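Local coordinates for protein galactose-1-phosphate uridylyltransferase (Pyrobaculum aerophilum str. IM2, PDB 6K9Z) that probably transfers uridylyl groups between UDP-sugars and hexose 1-phosphates, and binds zinc, iron and UDP, at residues V106-Q110 against Y121-F125; I99-T104 against V223-A227; K128-I132 against P244-I248; C235-V240 against A308-C312; S92-L96 against A227-K231. The protein carries 1 engineered substitution. All coordinates share one frame; numbering follows the deposited sequence.

Contact 1. Residues V106-Q110 against Y121-F125; sequences VAEAQ and YFLFF
Gln110 lies across one face of the Phe122 ring and meets it along almost its whole side chain. Its CB sits above the middle of the ring, 3.7 Å from the Phe122 centroid and only 10° off the normal, a CH-pi contact. CG comes next, over the Phe122 CG side of the ring. The amide carbon CD passes above CD1, and OE1 reaches furthest, 3.3 Å from Phe122 CD1. The chain can follow the ring because CG stands opposite the backbone nitrogen (chi1 -180°) and the next torsion is also extended; the amide plane is then turned 43° from the ring plane. Both ends of the amide are satisfied: OE1 accepts from Gln253 NE2, and NE2 donates to Glu114. Gln253 NE2 also bonds Phe122 O, so one side chain joins the amide to the strand backbone.

One helical turn earlier, Val106 divides its two methyl groups. CG1 touches Phe122 CE1 at 3.7 Å and also lies over the Phe124 face, 4.3 Å from that ring's centroid, while CG2 approaches Phe124 CE1 at 4.0 Å. Ala109 CB adds a looser touch on Phe122 CE2. Segment 106-110 of helix 96-114 runs nearly antiparallel to segment 121-125 of the strand, the short axes 10.2 Å apart; Phe122 and Phe124 also pack on strand 140-146, and Leu215 covers Val106 and Gln110.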
# COMPACT_ATOMS: atom_id res chain seq x y z
N VAL A 106 -12.95 -21.61 8.24
CA VAL A 106 -13.00 -20.46 7.29
C VAL A 106 -13.73 -20.89 6.02
O VAL A 106 -14.62 -20.14 5.56
CB VAL A 106 -11.61 -19.89 7.01
CG1 VAL A 106 -11.64 -18.84 5.91
CG2 VAL A 106 -11.01 -19.32 8.28
N ALA A 107 -13.45 -22.09 5.52
CA ALA A 107 -14.15 -22.57 4.32
C ALA A 107 -15.67 -22.67 4.63
O ALA A 107 -16.47 -22.33 3.75
CB ALA A 107 -13.55 -23.87 3.85
N GLU A 108 -16.06 -23.19 5.80
CA GLU A 108 -17.49 -23.37 6.12
C GLU A 108 -18.16 -22.00 6.11
O GLU A 108 -19.27 -21.89 5.57
CB GLU A 108 -17.72 -24.10 7.45
CG GLU A 108 -17.28 -25.55 7.38
CD GLU A 108 -17.30 -26.33 8.69
OE1 GLU A 108 -17.33 -25.70 9.80
OE2 GLU A 108 -17.25 -27.58 8.60
N ALA A 109 -17.49 -21.00 6.68
CA ALA A 109 -17.99 -19.60 6.72
C ALA A 109 -18.17 -19.14 5.27
O ALA A 109 -19.20 -18.47 5.00
CB ALA A 109 -17.05 -18.70 7.48
N GLN A 110 -17.22 -19.45 4.38
CA GLN A 110 -17.35 -18.99 2.98
C GLN A 110 -18.54 -19.68 2.32
O GLN A 110 -19.20 -19.04 1.49
CB GLN A 110 -16.05 -19.22 2.20
CG GLN A 110 -16.15 -18.75 0.76
CD GLN A 110 -14.81 -18.76 0.08
OE1 GLN A 110 -13.79 -18.52 0.73
NE2 GLN A 110 -14.80 -19.04 -1.22
N TYR A 121 -17.63 -10.79 -2.33
CA TYR A 121 -16.24 -11.20 -2.07
C TYR A 121 -16.08 -11.67 -0.63
O TYR A 121 -16.63 -11.06 0.31
CB TYR A 121 -15.25 -10.08 -2.43
CG TYR A 121 -13.91 -10.67 -2.73
CD1 TYR A 121 -13.62 -11.14 -4.00
CD2 TYR A 121 -12.95 -10.80 -1.73
CE1 TYR A 121 -12.40 -11.74 -4.27
CE2 TYR A 121 -11.73 -11.41 -1.99
CZ TYR A 121 -11.48 -11.91 -3.24
OH TYR A 121 -10.30 -12.51 -3.55
N PHE A 122 -15.28 -12.72 -0.47
CA PHE A 122 -14.87 -13.24 0.85
C PHE A 122 -13.37 -12.98 0.95
O PHE A 122 -12.59 -13.68 0.27
CB PHE A 122 -15.26 -14.71 0.96
CG PHE A 122 -15.00 -15.34 2.31
CD1 PHE A 122 -13.74 -15.81 2.63
CD2 PHE A 122 -16.05 -15.55 3.20
CE1 PHE A 122 -13.52 -16.46 3.84
CE2 PHE A 122 -15.84 -16.23 4.39
CZ PHE A 122 -14.56 -16.72 4.70
N LEU A 123 -12.97 -12.01 1.77
CA LEU A 123 -11.55 -11.63 1.93
C LEU A 123 -11.05 -12.16 3.29
O LEU A 123 -11.45 -11.60 4.34
CB LEU A 123 -11.37 -10.11 1.87
CG LEU A 123 -9.91 -9.65 2.04
CD1 LEU A 123 -9.06 -10.05 0.82
CD2 LEU A 123 -9.83 -8.15 2.24
N PHE A 124 -10.16 -13.15 3.27
CA PHE A 124 -9.47 -13.69 4.47
C PHE A 124 -8.06 -13.10 4.53
O PHE A 124 -7.34 -13.19 3.51
CB PHE A 124 -9.44 -15.22 4.35
CG PHE A 124 -8.69 -15.92 5.43
CD1 PHE A 124 -9.07 -15.79 6.74
CD2 PHE A 124 -7.69 -16.83 5.14
CE1 PHE A 124 -8.38 -16.40 7.75
CE2 PHE A 124 -7.01 -17.50 6.16
CZ PHE A 124 -7.35 -17.27 7.48
N PHE A 125 -7.67 -12.53 5.66
CA PHE A 125 -6.32 -11.94 5.80
C PHE A 125 -5.85 -12.08 7.23
O PHE A 125 -6.65 -12.35 8.12
CB PHE A 125 -6.24 -10.50 5.30
CG PHE A 125 -7.05 -9.51 6.06
CD1 PHE A 125 -8.40 -9.36 5.80
CD2 PHE A 125 -6.47 -8.74 7.06
CE1 PHE A 125 -9.15 -8.41 6.48
CE2 PHE A 125 -7.21 -7.83 7.77
CZ PHE A 125 -8.56 -7.66 7.49

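Contact 2. Residues I99-T104 against V223-A227; sequences IKKILT and VADLA
Two helices that lie on the large antiparallel sheet, 96-114 and 220-240, pack against each other where Ile99, Lys100 and Leu103 meet Val223, Leu226 and Ala227. The small Ala227 lets the backbones come close: its CA is 5.3 Å from Lys100 CA, and its CB touches Ile99 CG2 at 3.6 Å. The Ile99 methyl is placed there because CG2 lies opposite the backbone nitrogen. Leu103 spans several partners. Its CD1 rests 3.8 Å from Leu226 CG and also meets the Ala227 backbone, and its CB bears on Val223 CG1 at 3.8 Å.

The short axes approach to 8.7 Å at 122°, a steep crossing between a helix of the N-terminal uridylyltransferase domain and one of the C-terminal domain, both of the HIT clan. Along one flank Lys100 runs extended as far as CE, placing CD 4.0 Å from Ala224 CB, then turns about the last bond (chi4 23°) so that NZ passes beside Val223 CG1 on its way to Asp220, with which it forms a salt bridge. Within the first helix, Lys100 O accepts both Thr104 N and Thr104 OG1, the hydroxyl at 2.9 Å and 43° out of the carbonyl plane.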
# COMPACT_ATOMS: atom_id res chain seq x y z
N ILE A 99 -4.27 -26.04 12.58
CA ILE A 99 -4.28 -25.17 11.37
C ILE A 99 -5.35 -25.74 10.42
O ILE A 99 -6.10 -24.95 9.86
CB ILE A 99 -2.90 -25.03 10.74
CG1 ILE A 99 -1.91 -24.50 11.78
CG2 ILE A 99 -2.99 -24.17 9.48
CD1 ILE A 99 -0.45 -24.51 11.34
N LYS A 100 -5.42 -27.07 10.25
CA LYS A 100 -6.46 -27.69 9.39
C LYS A 100 -7.87 -27.29 9.90
O LYS A 100 -8.73 -26.90 9.07
CB LYS A 100 -6.21 -29.20 9.28
CG LYS A 100 -7.18 -29.91 8.37
CD LYS A 100 -6.92 -31.43 8.31
CE LYS A 100 -7.87 -32.22 7.42
NZ LYS A 100 -8.50 -31.36 6.37
N LYS A 101 -8.11 -27.30 11.21
CA LYS A 101 -9.44 -26.93 11.77
C LYS A 101 -9.69 -25.45 11.45
O LYS A 101 -10.85 -25.10 11.18
CB LYS A 101 -9.50 -27.17 13.28
CG LYS A 101 -9.52 -28.63 13.70
CD LYS A 101 -9.45 -28.77 15.21
CE LYS A 101 -9.16 -30.19 15.61
NZ LYS A 101 -9.32 -30.37 17.08
N ILE A 102 -8.67 -24.59 11.51
CA ILE A 102 -8.87 -23.14 11.20
C ILE A 102 -9.33 -22.99 9.74
O ILE A 102 -10.36 -22.32 9.48
CB ILE A 102 -7.61 -22.29 11.43
CG1 ILE A 102 -7.17 -22.32 12.90
CG2 ILE A 102 -7.81 -20.91 10.92
CD1 ILE A 102 -5.72 -21.90 13.08
N LEU A 103 -8.61 -23.63 8.82
CA LEU A 103 -8.93 -23.56 7.35
C LEU A 103 -10.32 -24.12 7.09
O LEU A 103 -11.06 -23.49 6.35
CB LEU A 103 -7.84 -24.27 6.56
CG LEU A 103 -6.46 -23.61 6.71
CD1 LEU A 103 -5.34 -24.53 6.21
CD2 LEU A 103 -6.39 -22.28 6.00
N THR A 104 -10.69 -25.23 7.73
CA THR A 104 -12.00 -25.87 7.58
C THR A 104 -13.09 -24.92 8.04
O THR A 104 -14.10 -24.82 7.30
CB THR A 104 -12.08 -27.20 8.33
OG1 THR A 104 -11.07 -28.06 7.75
CG2 THR A 104 -13.44 -27.83 8.15
N VAL A 223 -6.73 -29.41 1.86
CA VAL A 223 -6.70 -28.52 3.05
C VAL A 223 -5.62 -28.98 4.04
O VAL A 223 -4.96 -28.13 4.63
CB VAL A 223 -8.09 -28.41 3.67
CG1 VAL A 223 -8.05 -27.69 5.02
CG2 VAL A 223 -9.00 -27.69 2.69
N ALA A 224 -5.46 -30.28 4.27
CA ALA A 224 -4.38 -30.81 5.12
C ALA A 224 -3.03 -30.37 4.55
O ALA A 224 -2.19 -29.87 5.31
CB ALA A 224 -4.48 -32.31 5.23
N ASP A 225 -2.85 -30.44 3.24
CA ASP A 225 -1.55 -30.09 2.62
C ASP A 225 -1.36 -28.56 2.70
O ASP A 225 -0.20 -28.11 2.79
CB ASP A 225 -1.47 -30.68 1.21
CG ASP A 225 -1.08 -32.15 1.16
OD1 ASP A 225 -0.65 -32.69 2.22
OD2 ASP A 225 -1.33 -32.75 0.11
N LEU A 226 -2.44 -27.79 2.59
CA LEU A 226 -2.42 -26.32 2.80
C LEU A 226 -1.93 -26.00 4.21
O LEU A 226 -1.03 -25.11 4.35
CB LEU A 226 -3.80 -25.69 2.55
CG LEU A 226 -3.86 -24.19 2.78
CD1 LEU A 226 -2.74 -23.48 1.98
CD2 LEU A 226 -5.24 -23.66 2.43
N ALA A 227 -2.52 -26.63 5.23
CA ALA A 227 -2.08 -26.39 6.62
C ALA A 227 -0.56 -26.60 6.70
O ALA A 227 0.15 -25.79 7.32
CB ALA A 227 -2.81 -27.26 7.57

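Contact 3. Residues K128-I132 against P244-I248; sequences KGKEI and PMPYI
Lys128 and Tyr247 form an antiparallel hydrogen-bonded pair in which each backbone N-H is given to the other's carbonyl. Lys128 N donates to Tyr247 O at 2.8 Å, and Tyr247 N returns a bond to Lys128 O at 3.0 Å. The Lys128 ammonium has two partners: NZ forms a salt bridge with Asp89 and donates to a water at 3.1 Å. That water in turn donates to Met245 O at 2.7 Å, so a single solvent molecule joins the lysine tip to the other backbone.

The pair lies where strands 121-128 and 247-252 adjoin, the seam between the N-terminal and C-terminal HIT-clan domains in the continuous sheet of this half-barrel protein. On the face that carries both side chains, Lys128 CB rests over the Tyr247 ring, 3.7 Å from its centroid, a CH-pi contact. CG follows over the same face, toward the CE2 rim, and a bend at chi2 (-85°) sends the chain on, so that NZ ends beside Pro244 CB. The phenol OH of Tyr247 bonds to Asp90.

Beyond the pair, segment 128-132 turns at Gly129, which has a positive phi (123°) and brings its CA up to Pro246 CB. The turn is closed by its own backbone bond, Ile132 N to Gly129 O at 3.2 Å. Ile132 CD1 comes back to Ile248 CG1 at 3.8 Å. Glu131 OE1 hydrogen-bonds to Tyr273 OH and passes 3.9 Å from Pro246 CG.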
# COMPACT_ATOMS: atom_id res chain seq x y z
N LYS A 128 0.33 -9.87 11.42
CA LYS A 128 1.07 -10.47 12.55
C LYS A 128 2.22 -9.54 12.91
O LYS A 128 3.01 -9.20 12.02
CB LYS A 128 1.58 -11.86 12.15
CG LYS A 128 2.19 -12.64 13.30
CD LYS A 128 3.66 -12.37 13.57
CE LYS A 128 4.22 -13.31 14.62
NZ LYS A 128 5.70 -13.30 14.61
N GLY A 129 2.27 -9.11 14.16
CA GLY A 129 3.41 -8.35 14.66
C GLY A 129 3.01 -6.99 15.21
O GLY A 129 2.31 -6.21 14.54
N LYS A 130 3.49 -6.68 16.40
CA LYS A 130 3.26 -5.34 16.99
C LYS A 130 3.79 -4.26 16.02
O LYS A 130 3.19 -3.14 15.95
CB LYS A 130 3.94 -5.27 18.36
CG LYS A 130 3.26 -6.15 19.41
CD LYS A 130 3.96 -6.23 20.77
CE LYS A 130 3.38 -7.33 21.65
NZ LYS A 130 3.77 -7.16 23.07
N GLU A 131 4.87 -4.56 15.30
CA GLU A 131 5.56 -3.54 14.45
C GLU A 131 4.69 -3.09 13.27
O GLU A 131 5.03 -2.03 12.74
CB GLU A 131 6.92 -4.05 13.95
CG GLU A 131 7.97 -4.00 15.01
CD GLU A 131 9.25 -4.71 14.63
OE1 GLU A 131 9.20 -5.91 14.59
OE2 GLU A 131 10.27 -4.02 14.36
N ILE A 132 3.62 -3.83 12.92
CA ILE A 132 2.65 -3.49 11.82
C ILE A 132 1.24 -3.27 12.39
O ILE A 132 0.29 -3.28 11.62
CB ILE A 132 2.72 -4.49 10.66
CG1 ILE A 132 2.24 -5.88 11.07
CG2 ILE A 132 4.14 -4.46 10.06
CD1 ILE A 132 1.69 -6.69 9.93
N PRO A 244 11.51 -13.57 15.17
CA PRO A 244 10.24 -13.59 14.46
C PRO A 244 10.06 -12.30 13.66
O PRO A 244 10.47 -11.25 14.08
CB PRO A 244 9.17 -13.72 15.54
CG PRO A 244 9.96 -14.34 16.69
CD PRO A 244 11.31 -13.66 16.62
N MET A 245 9.49 -12.47 12.47
CA MET A 245 9.27 -11.40 11.48
C MET A 245 7.79 -11.05 11.46
O MET A 245 6.92 -11.93 11.33
CB MET A 245 9.65 -11.94 10.09
CG MET A 245 9.71 -10.91 9.10
SD MET A 245 10.07 -11.53 7.47
CE MET A 245 11.67 -12.29 7.68
N PRO A 246 7.44 -9.76 11.52
CA PRO A 246 6.06 -9.36 11.27
C PRO A 246 5.73 -9.70 9.82
O PRO A 246 6.58 -9.58 8.89
CB PRO A 246 6.02 -7.86 11.54
CG PRO A 246 7.49 -7.44 11.39
CD PRO A 246 8.33 -8.63 11.78
N TYR A 247 4.48 -10.06 9.58
CA TYR A 247 4.07 -10.36 8.19
C TYR A 247 2.58 -10.11 8.03
O TYR A 247 1.80 -10.00 9.04
CB TYR A 247 4.39 -11.81 7.80
CG TYR A 247 3.60 -12.85 8.55
CD1 TYR A 247 2.34 -13.20 8.13
CD2 TYR A 247 4.11 -13.46 9.67
CE1 TYR A 247 1.57 -14.12 8.80
CE2 TYR A 247 3.36 -14.40 10.37
CZ TYR A 247 2.08 -14.70 9.94
OH TYR A 247 1.30 -15.57 10.63
N ILE A 248 2.21 -10.07 6.75
CA ILE A 248 0.84 -9.93 6.25
C ILE A 248 0.58 -11.17 5.42
O ILE A 248 1.43 -11.54 4.63
CB ILE A 248 0.72 -8.66 5.42
CG1 ILE A 248 0.88 -7.44 6.33
CG2 ILE A 248 -0.57 -8.67 4.63
CD1 ILE A 248 1.56 -6.29 5.67
O HOH W 1 7.18 -14.43 12.17

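Contact 4. Residues C235-V240 against A308-C312; sequences CALKQV and ALQKC
Ala236 O is gripped by two backbone donors, Val240 N at 2.8 Å and Gln239 N at 3.2 Å, as this part of helix 220-240 mixes i+4 with i+3 bonding. It faces segment 308-312, which follows on from helix 298-309, and a disulfide joins the two. Cys235 SG and Cys312 SG are 2.1 Å apart with a C-S-S-C torsion of -83°, close to the relaxed right angle. SG of Cys235 lies opposite its backbone nitrogen (chi1 173°) and SG of Cys312 opposite its own carbonyl carbon (chi1 -59°), which brings the two sulfurs together across the gap.

Beside the bridge, small side chains allow close packing. Ala236 CB touches Leu309 CB at 3.6 Å, and their CA atoms are just 4.3 Å apart. Ala308 CB sits against Val240, 3.9 Å from its CB.

The contact lies away from the metal and nucleotide sites, within the C-terminal domain. Leu309 continues onto Val184 and Phe185 of strand 183-186, at the outer border of the large sheet, while Leu237 and Val240 pack on His202 of strand 202-208, so both segments rest on that half of the sheet.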
# COMPACT_ATOMS: atom_id res chain seq x y z
N CYS A 235 7.00 -20.83 9.44
CA CYS A 235 8.12 -21.27 10.30
C CYS A 235 9.44 -20.74 9.73
O CYS A 235 10.26 -20.18 10.47
CB CYS A 235 8.11 -22.78 10.46
SG CYS A 235 9.54 -23.45 11.34
N ALA A 236 9.63 -20.85 8.42
CA ALA A 236 10.86 -20.38 7.76
C ALA A 236 11.01 -18.86 7.96
O ALA A 236 12.12 -18.41 8.25
CB ALA A 236 10.84 -20.72 6.31
N LEU A 237 9.92 -18.11 7.84
CA LEU A 237 9.98 -16.63 7.94
C LEU A 237 10.36 -16.29 9.36
O LEU A 237 11.11 -15.31 9.51
CB LEU A 237 8.66 -15.97 7.53
CG LEU A 237 8.37 -16.08 6.04
CD1 LEU A 237 7.09 -15.35 5.65
CD2 LEU A 237 9.52 -15.51 5.23
N LYS A 238 9.91 -17.08 10.34
CA LYS A 238 10.09 -16.80 11.78
C LYS A 238 11.58 -16.80 12.09
O LYS A 238 11.98 -16.11 13.05
CB LYS A 238 9.33 -17.82 12.62
CG LYS A 238 8.76 -17.31 13.92
CD LYS A 238 7.95 -18.36 14.65
CE LYS A 238 7.43 -17.88 15.99
NZ LYS A 238 7.62 -18.89 17.05
N GLN A 239 12.39 -17.58 11.36
CA GLN A 239 13.84 -17.65 11.67
C GLN A 239 14.76 -17.13 10.55
O GLN A 239 15.94 -16.90 10.85
CB GLN A 239 14.28 -19.08 12.00
CG GLN A 239 13.15 -20.08 12.16
CD GLN A 239 13.66 -21.50 12.03
OE1 GLN A 239 14.71 -21.85 12.55
NE2 GLN A 239 12.91 -22.32 11.31
N VAL A 240 14.27 -16.94 9.32
CA VAL A 240 15.20 -16.54 8.23
C VAL A 240 15.98 -15.30 8.67
O VAL A 240 17.11 -15.19 8.28
CB VAL A 240 14.48 -16.32 6.88
CG1 VAL A 240 13.48 -15.18 6.95
CG2 VAL A 240 15.48 -16.11 5.76
N ALA A 308 16.56 -21.61 5.34
CA ALA A 308 15.98 -21.49 6.70
C ALA A 308 14.89 -22.54 6.89
O ALA A 308 14.75 -23.11 8.00
CB ALA A 308 15.42 -20.10 6.96
N LEU A 309 14.13 -22.77 5.83
CA LEU A 309 12.93 -23.62 5.81
C LEU A 309 13.32 -25.07 6.06
O LEU A 309 12.49 -25.80 6.61
CB LEU A 309 12.25 -23.45 4.45
CG LEU A 309 10.87 -24.09 4.33
CD1 LEU A 309 9.98 -23.23 3.44
CD2 LEU A 309 10.96 -25.51 3.81
N GLN A 310 14.55 -25.46 5.70
CA GLN A 310 15.05 -26.85 5.90
C GLN A 310 14.96 -27.20 7.38
O GLN A 310 14.70 -28.39 7.70
CB GLN A 310 16.50 -27.04 5.44
CG GLN A 310 16.67 -26.82 3.94
CD GLN A 310 15.61 -27.44 3.06
OE1 GLN A 310 15.66 -28.65 2.78
NE2 GLN A 310 14.66 -26.65 2.57
N LYS A 311 15.12 -26.23 8.28
CA LYS A 311 15.11 -26.49 9.74
C LYS A 311 13.66 -26.69 10.23
O LYS A 311 13.52 -27.25 11.34
CB LYS A 311 15.83 -25.35 10.48
CG LYS A 311 17.22 -25.01 9.93
CD LYS A 311 17.84 -23.73 10.50
CE LYS A 311 18.03 -23.76 12.01
NZ LYS A 311 18.54 -25.07 12.51
N CYS A 312 12.63 -26.37 9.42
CA CYS A 312 11.19 -26.56 9.78
C CYS A 312 10.64 -27.92 9.30
O CYS A 312 9.44 -28.21 9.60
CB CYS A 312 10.34 -25.46 9.18
SG CYS A 312 10.91 -23.83 9.77

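Contact 5. Residues S92-L96 against A227-K231; sequences SDLPL and AEALK
The loop 92-96 bends round Lys231, from a 3-10 turn at Ser92 and Asp93 through extended Leu94 and Pro95, so that the carbonyls of Ser92 and Leu94 both meet its ammonium group. Lys231 NZ donates to Ser92 O at 2.8 Å and to Leu94 O at 2.9 Å. Neither approach is straight down the acceptor: the lysine stands 31° out of the carbonyl plane at Ser92 and well above it, by 50°, at Leu94. The chain reaches this point extended as far as CE and then kinks about the last bond (chi4 69°), which swings NZ between the two oxygens.

The aliphatic part of the lysine is used as well. Leu96 CD2 lies against Lys231 CD at 3.7 Å, the two side chains meeting at about a right angle, and the same methyl presses on Glu228 CA at 3.5 Å. At the other end of the loop, Ser92 CB touches Lys231 O at 3.5 Å, while its hydroxyl bonds Asp90. Asp93 turns away and forms a salt bridge with Lys238, one further point of attachment to helix 220-240; Glu228 bonds Asn187.

Pro95 occupies the N-cap position of helix 96-114. The arrangement is therefore a lysine from one helix gathering the backbone carbonyls of the loop that leads into another, and it joins the two HIT-clan domains of the uridylyltransferase.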
# COMPACT_ATOMS: atom_id res chain seq x y z
N SER A 92 2.14 -20.52 12.83
CA SER A 92 3.11 -21.61 12.55
C SER A 92 3.49 -22.39 13.81
O SER A 92 4.02 -23.51 13.67
CB SER A 92 4.34 -21.10 11.81
OG SER A 92 5.17 -20.30 12.63
N ASP A 93 3.19 -21.87 15.00
CA ASP A 93 3.49 -22.61 16.27
C ASP A 93 2.37 -23.59 16.61
O ASP A 93 2.58 -24.45 17.47
CB ASP A 93 3.75 -21.63 17.40
CG ASP A 93 4.97 -20.79 17.12
OD1 ASP A 93 6.06 -21.38 17.01
OD2 ASP A 93 4.84 -19.55 17.03
N LEU A 94 1.26 -23.55 15.90
CA LEU A 94 0.12 -24.45 16.18
C LEU A 94 0.33 -25.79 15.46
O LEU A 94 0.90 -25.84 14.37
CB LEU A 94 -1.18 -23.79 15.72
CG LEU A 94 -1.61 -22.55 16.49
CD1 LEU A 94 -2.77 -21.86 15.78
CD2 LEU A 94 -1.94 -22.87 17.95
N PRO A 95 -0.20 -26.89 16.02
CA PRO A 95 -0.08 -28.19 15.37
C PRO A 95 -0.80 -28.17 14.02
O PRO A 95 -1.81 -27.45 13.89
CB PRO A 95 -0.78 -29.16 16.31
CG PRO A 95 -1.00 -28.44 17.61
CD PRO A 95 -0.86 -26.96 17.33
N LEU A 96 -0.30 -28.97 13.09
CA LEU A 96 -0.93 -29.14 11.75
C LEU A 96 -2.45 -29.33 11.90
O LEU A 96 -3.17 -28.69 11.10
CB LEU A 96 -0.30 -30.34 11.05
CG LEU A 96 1.09 -30.10 10.50
CD1 LEU A 96 1.75 -31.42 10.06
CD2 LEU A 96 0.99 -29.10 9.35
N ALA A 227 -2.52 -26.63 5.23
CA ALA A 227 -2.08 -26.39 6.62
C ALA A 227 -0.56 -26.60 6.70
O ALA A 227 0.15 -25.79 7.32
CB ALA A 227 -2.81 -27.26 7.57
N GLU A 228 -0.03 -27.64 6.05
CA GLU A 228 1.43 -27.94 6.10
C GLU A 228 2.21 -26.81 5.41
O GLU A 228 3.23 -26.30 5.98
CB GLU A 228 1.71 -29.31 5.51
CG GLU A 228 3.19 -29.62 5.47
CD GLU A 228 3.46 -31.03 5.01
OE1 GLU A 228 3.39 -31.28 3.80
OE2 GLU A 228 3.61 -31.91 5.87
N ALA A 229 1.76 -26.41 4.22
CA ALA A 229 2.49 -25.39 3.45
C ALA A 229 2.51 -24.08 4.25
O ALA A 229 3.55 -23.40 4.28
CB ALA A 229 1.90 -25.20 2.08
N LEU A 230 1.40 -23.70 4.86
CA LEU A 230 1.33 -22.48 5.70
C LEU A 230 2.25 -22.64 6.91
O LEU A 230 3.05 -21.74 7.18
CB LEU A 230 -0.11 -22.25 6.14
CG LEU A 230 -1.03 -21.72 5.04
CD1 LEU A 230 -2.49 -21.68 5.50
CD2 LEU A 230 -0.56 -20.34 4.62
N LYS A 231 2.17 -23.75 7.62
CA LYS A 231 2.99 -23.94 8.82
C LYS A 231 4.46 -23.83 8.44
O LYS A 231 5.22 -23.15 9.16
CB LYS A 231 2.65 -25.28 9.47
CG LYS A 231 3.42 -25.57 10.73
CD LYS A 231 2.94 -26.83 11.47
CE LYS A 231 3.82 -27.22 12.63
NZ LYS A 231 3.74 -26.25 13.72

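From the N terminus, the loop 92-96 comes first and leads into helix 96-114, whose early turns enter contact 2 and later ones contact 1. Contact 1 closes first, a short helix-to-strand connection ending on strand 121-128, nested inside the long loops closed by contacts 2 and 5. Those two end on the same part of helix 220-240, share Ala227 and touch through Ile99 and Lys231. Contact 3 starts at the end of strand 121-128 and crosses contacts 2, 4 and 5, joining the N-terminal and C-terminal domains through the sheet. Contact 4 closes last, tying helix 220-240 to helix 298-309; contacts 4 and 5 also touch along helix 220-240.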